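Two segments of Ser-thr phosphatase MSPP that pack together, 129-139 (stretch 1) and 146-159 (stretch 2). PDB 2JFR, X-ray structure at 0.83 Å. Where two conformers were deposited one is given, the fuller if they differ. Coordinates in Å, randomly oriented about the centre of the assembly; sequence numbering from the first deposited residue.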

# COMPACT_ATOMS: atom_id res chain seq x y z
N ASP A 129 -4.65 8.54 4.44
CA ASP A 129 -4.74 8.62 2.97
C ASP A 129 -4.51 10.07 2.55
O ASP A 129 -5.17 11.01 3.03
N HIS A 130 -3.58 10.27 1.65
CA HIS A 130 -3.28 11.58 1.09
C HIS A 130 -4.15 11.77 -0.15
O HIS A 130 -3.73 11.64 -1.29
N SER A 131 -5.40 12.05 0.14
CA SER A 131 -6.43 12.31 -0.87
C SER A 131 -7.32 13.38 -0.31
O SER A 131 -7.33 13.64 0.88
N VAL A 132 -8.19 13.94 -1.14
CA VAL A 132 -9.09 14.95 -0.63
C VAL A 132 -9.93 14.41 0.51
O VAL A 132 -10.11 15.00 1.57
N ALA A 133 -10.47 13.19 0.34
CA ALA A 133 -11.25 12.53 1.37
C ALA A 133 -10.43 12.17 2.57
O ALA A 133 -10.83 12.36 3.72
N GLY A 134 -9.22 11.66 2.33
CA GLY A 134 -8.38 11.26 3.42
C GLY A 134 -7.92 12.41 4.28
O GLY A 134 -7.73 12.28 5.48
N GLU A 135 -7.76 13.60 3.65
CA GLU A 135 -7.34 14.79 4.40
C GLU A 135 -8.47 15.19 5.29
O GLU A 135 -8.25 15.70 6.40
N LEU A 136 -9.73 15.00 4.88
CA LEU A 136 -10.86 15.27 5.73
C LEU A 136 -10.96 14.36 6.93
O LEU A 136 -11.36 14.75 8.03
N VAL A 137 -10.53 13.06 6.75
CA VAL A 137 -10.34 12.20 7.91
C VAL A 137 -9.24 12.73 8.83
O VAL A 137 -9.48 12.79 10.04
N ARG A 138 -8.10 13.14 8.28
CA ARG A 138 -6.96 13.63 9.10
C ARG A 138 -7.38 14.89 9.83
O ARG A 138 -6.90 15.20 10.92
N MET A 139 -8.31 15.70 9.31
CA MET A 139 -8.76 16.95 9.91
C MET A 139 -9.84 16.65 10.90
O MET A 139 -10.38 17.57 11.53
N GLU A 146 -17.06 7.01 5.77
CA GLU A 146 -17.56 8.10 4.91
C GLU A 146 -16.61 8.43 3.77
O GLU A 146 -17.07 8.69 2.66
N ALA A 147 -15.29 8.45 4.05
CA ALA A 147 -14.33 8.72 3.01
C ALA A 147 -14.43 7.72 1.81
O ALA A 147 -14.08 8.09 0.70
N ARG A 148 -14.89 6.47 2.02
CA ARG A 148 -15.02 5.50 0.94
C ARG A 148 -15.95 5.99 -0.15
O ARG A 148 -15.81 5.59 -1.28
N TRP A 149 -16.93 6.84 0.25
CA TRP A 149 -18.00 7.27 -0.64
C TRP A 149 -17.88 8.70 -1.03
O TRP A 149 -18.70 9.19 -1.81
N HIS A 150 -16.84 9.36 -0.56
CA HIS A 150 -16.68 10.80 -0.80
C HIS A 150 -16.42 11.02 -2.26
O HIS A 150 -15.60 10.29 -2.87
N PRO A 151 -17.06 12.01 -2.85
CA PRO A 151 -16.93 12.16 -4.30
C PRO A 151 -15.59 12.60 -4.78
O PRO A 151 -15.34 12.58 -5.99
N GLN A 152 -14.67 12.99 -3.95
CA GLN A 152 -13.33 13.33 -4.37
C GLN A 152 -12.29 12.43 -3.73
O GLN A 152 -11.11 12.75 -3.68
N ARG A 153 -12.70 11.24 -3.34
CA ARG A 153 -11.84 10.17 -2.85
C ARG A 153 -10.67 9.89 -3.80
O ARG A 153 -9.59 9.45 -3.41
N HIS A 154 -10.95 10.02 -5.07
CA HIS A 154 -10.00 9.60 -6.08
C HIS A 154 -8.92 10.64 -6.31
O HIS A 154 -8.01 10.33 -7.10
N LEU A 155 -8.96 11.80 -5.72
CA LEU A 155 -7.98 12.83 -6.03
C LEU A 155 -6.91 12.87 -4.95
O LEU A 155 -7.17 13.16 -3.78
N LEU A 156 -5.69 12.53 -5.35
CA LEU A 156 -4.56 12.46 -4.45
C LEU A 156 -4.04 13.83 -4.09
O LEU A 156 -4.00 14.74 -4.92
N THR A 157 -3.53 13.97 -2.87
CA THR A 157 -2.86 15.17 -2.44
C THR A 157 -1.36 14.99 -2.33
O THR A 157 -0.63 15.99 -2.23
N ARG A 158 -0.85 13.75 -2.39
CA ARG A 158 0.56 13.47 -2.42
C ARG A 158 0.74 12.24 -3.30
O ARG A 158 -0.10 11.35 -3.27
N ALA A 159 1.82 12.22 -4.06
CA ALA A 159 2.11 11.10 -4.94
C ALA A 159 3.57 11.07 -5.22
O ALA A 159 4.26 12.09 -5.16

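Stretch 2 enters the contact at Ala147, whose methyl points toward the helix of stretch 1. Its CB lies 3.9 Å from Ala133 CB and 3.7 Å from Val137 CG2, and the two alanine methyls leave room for the Ala133 and Ala147 backbones to approach, CA to CA 5.2 Å. The next inward residue, His150 (chi1 t), lays one ring face over Ala133 CA; its NE2 approaches Leu136 CD1 at 3.5 Å. The orientation is steadied from within the turn, since Gln152 N donates to His150 ND1 at 3.0 Å. Gln152 (m) starts toward stretch 1, with its CB 3.8 Å from Val132 CB, but its polar end leads away.

Arg153 points away overall, so its contact is made near the backbone: its CA sits 3.8 Å from Ala133 CB. Its carbonyl is reached through water 1, which donates to Arg153 O at 3.0 Å and hydrogen-bonds Ser131 OG at 2.6 Å. That same hydroxyl (chi1 p) caps the helix, accepting from Gly134 N; a short serine side chain suits both tasks.

Leu155 lies sideways, its CB 3.9 Å from Val132 CG2, while its O accepts from Val132 N at 2.9 Å. Leu156 pairs with Ser131 in a single beta bridge; its CA-to-CB bond points away overall, though Leu156 CD2 still comes within 3.5 Å of His130 O. Thr157 points in: its N donates to His130 O at 2.8 Å, and in the p rotamer its OG1 donates to Glu135 OE2 at 2.7 Å, tying the loop to the helix.

Finally, Arg158 (chi1 m, chi2 t) reaches stretch 1 and lays its guanidinium flat on the His130 ring, planes at 13°. A planar cation suits an aromatic face. Arg158 NH2 lies 3.1 Å from Arg138 NH1, a close approach of like charges; both have hydrogen-bond partners elsewhere.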

# COMPACT_ATOMS: atom_id res chain seq x y z
CB ASP A 129 -6.12 8.20 2.49
CG ASP A 129 -6.35 6.72 2.50
OD1 ASP A 129 -5.44 5.96 2.59
OD2 ASP A 129 -7.52 6.40 2.24
CB HIS A 130 -1.80 11.68 0.76
CG HIS A 130 -0.91 11.29 1.87
ND1 HIS A 130 0.14 10.46 1.69
CD2 HIS A 130 -1.03 11.54 3.19
CE1 HIS A 130 0.66 10.23 2.88
NE2 HIS A 130 0.00 10.90 3.82
CB SER A 131 -7.22 11.06 -1.20
OG SER A 131 -8.00 10.68 -0.10
CB VAL A 132 -10.00 15.50 -1.74
CG1 VAL A 132 -11.05 16.46 -1.18
CG2 VAL A 132 -9.12 16.20 -2.79
CB ALA A 133 -11.93 11.29 0.76
CB GLU A 135 -6.92 15.90 3.50
CG GLU A 135 -5.64 15.68 2.68
CD GLU A 135 -4.29 15.55 3.23
OE1 GLU A 135 -4.20 15.61 4.45
OE2 GLU A 135 -3.34 15.36 2.39
CB LEU A 136 -12.17 15.22 4.98
CG LEU A 136 -12.35 16.32 3.93
CD1 LEU A 136 -13.51 16.03 3.04
CD2 LEU A 136 -12.62 17.63 4.64
CB VAL A 137 -10.07 10.74 7.44
CG1 VAL A 137 -9.96 9.81 8.66
CG2 VAL A 137 -11.16 10.17 6.58
CB ARG A 138 -5.73 13.74 8.20
CG ARG A 138 -4.40 14.23 8.72
CD ARG A 138 -3.18 13.74 7.93
NE ARG A 138 -1.83 13.67 8.58
CZ ARG A 138 -0.74 13.10 8.03
NH1 ARG A 138 -0.82 12.52 6.83
NH2 ARG A 138 0.49 12.98 8.54
CB MET A 139 -9.26 17.97 8.88
CG MET A 139 -8.16 18.52 7.98
SD MET A 139 -6.95 19.46 8.84
CE MET A 139 -7.77 20.78 9.71
CB GLU A 146 -17.81 9.41 5.71
CG GLU A 146 -18.98 9.23 6.64
CD GLU A 146 -19.13 10.16 7.79
OE1 GLU A 146 -18.27 10.94 8.25
OE2 GLU A 146 -20.27 10.12 8.34
CB ALA A 147 -12.93 8.76 3.61
CB ARG A 148 -15.63 4.08 1.29
CG ARG A 148 -14.78 3.36 2.19
CD ARG A 148 -15.36 2.07 2.61
NE ARG A 148 -15.50 1.10 1.52
CZ ARG A 148 -16.19 -0.03 1.54
NH1 ARG A 148 -16.79 -0.42 2.65
NH2 ARG A 148 -16.25 -0.80 0.46
CB TRP A 149 -19.40 6.96 0.01
CG TRP A 149 -19.38 5.62 0.69
CD1 TRP A 149 -19.49 5.37 2.00
CD2 TRP A 149 -19.21 4.33 0.01
NE1 TRP A 149 -19.40 4.02 2.25
CE2 TRP A 149 -19.22 3.37 1.04
CE3 TRP A 149 -19.02 3.97 -1.30
CZ2 TRP A 149 -19.07 1.98 0.80
CZ3 TRP A 149 -18.88 2.62 -1.56
CH2 TRP A 149 -18.92 1.68 -0.50
CB HIS A 150 -15.55 11.36 0.06
CG HIS A 150 -15.43 12.85 0.04
ND1 HIS A 150 -14.94 13.52 -0.96
CD2 HIS A 150 -15.83 13.74 0.95
CE1 HIS A 150 -15.03 14.80 -0.75
NE2 HIS A 150 -15.56 14.98 0.45
CB PRO A 151 -18.02 13.21 -4.58
CG PRO A 151 -18.18 13.98 -3.30
CD PRO A 151 -18.05 12.90 -2.29
CB GLN A 152 -12.92 14.81 -4.13
CG GLN A 152 -13.54 15.68 -5.25
CD GLN A 152 -14.98 16.01 -4.88
OE1 GLN A 152 -15.32 16.38 -3.74
NE2 GLN A 152 -15.88 15.93 -5.84
CB ARG A 153 -12.72 8.94 -2.57
CG ARG A 153 -12.48 7.72 -3.38
CD ARG A 153 -12.67 6.42 -2.68
NE ARG A 153 -11.83 5.97 -1.60
CZ ARG A 153 -11.98 4.71 -1.18
NH1 ARG A 153 -11.19 4.31 -0.15
NH2 ARG A 153 -12.84 3.84 -1.72
CB HIS A 154 -10.72 9.36 -7.41
CG HIS A 154 -11.44 10.56 -7.98
ND1 HIS A 154 -12.55 11.14 -7.34
CD2 HIS A 154 -11.18 11.34 -9.10
CE1 HIS A 154 -12.93 12.17 -8.04
NE2 HIS A 154 -12.14 12.31 -9.10
CB LEU A 155 -8.74 14.16 -6.07
CG LEU A 155 -9.71 14.25 -7.24
CD1 LEU A 155 -10.50 15.55 -7.08
CD2 LEU A 155 -8.99 14.17 -8.59
CB LEU A 156 -3.43 11.67 -5.08
CG LEU A 156 -3.73 10.18 -5.35
CD1 LEU A 156 -2.60 9.57 -6.10
CD2 LEU A 156 -3.99 9.43 -4.04
CB THR A 157 -3.41 15.67 -1.10
OG1 THR A 157 -3.26 14.61 -0.16
CG2 THR A 157 -4.84 16.12 -1.24
CB ARG A 158 1.23 13.17 -1.09
CG ARG A 158 1.02 14.17 0.01
CD ARG A 158 1.84 13.83 1.25
NE ARG A 158 1.26 14.17 2.49
CZ ARG A 158 1.60 13.75 3.71
NH1 ARG A 158 2.69 12.99 3.82
NH2 ARG A 158 0.90 14.13 4.76
CB ALA A 159 1.32 11.19 -6.23
O HOH W 1 -8.66 8.30 -0.85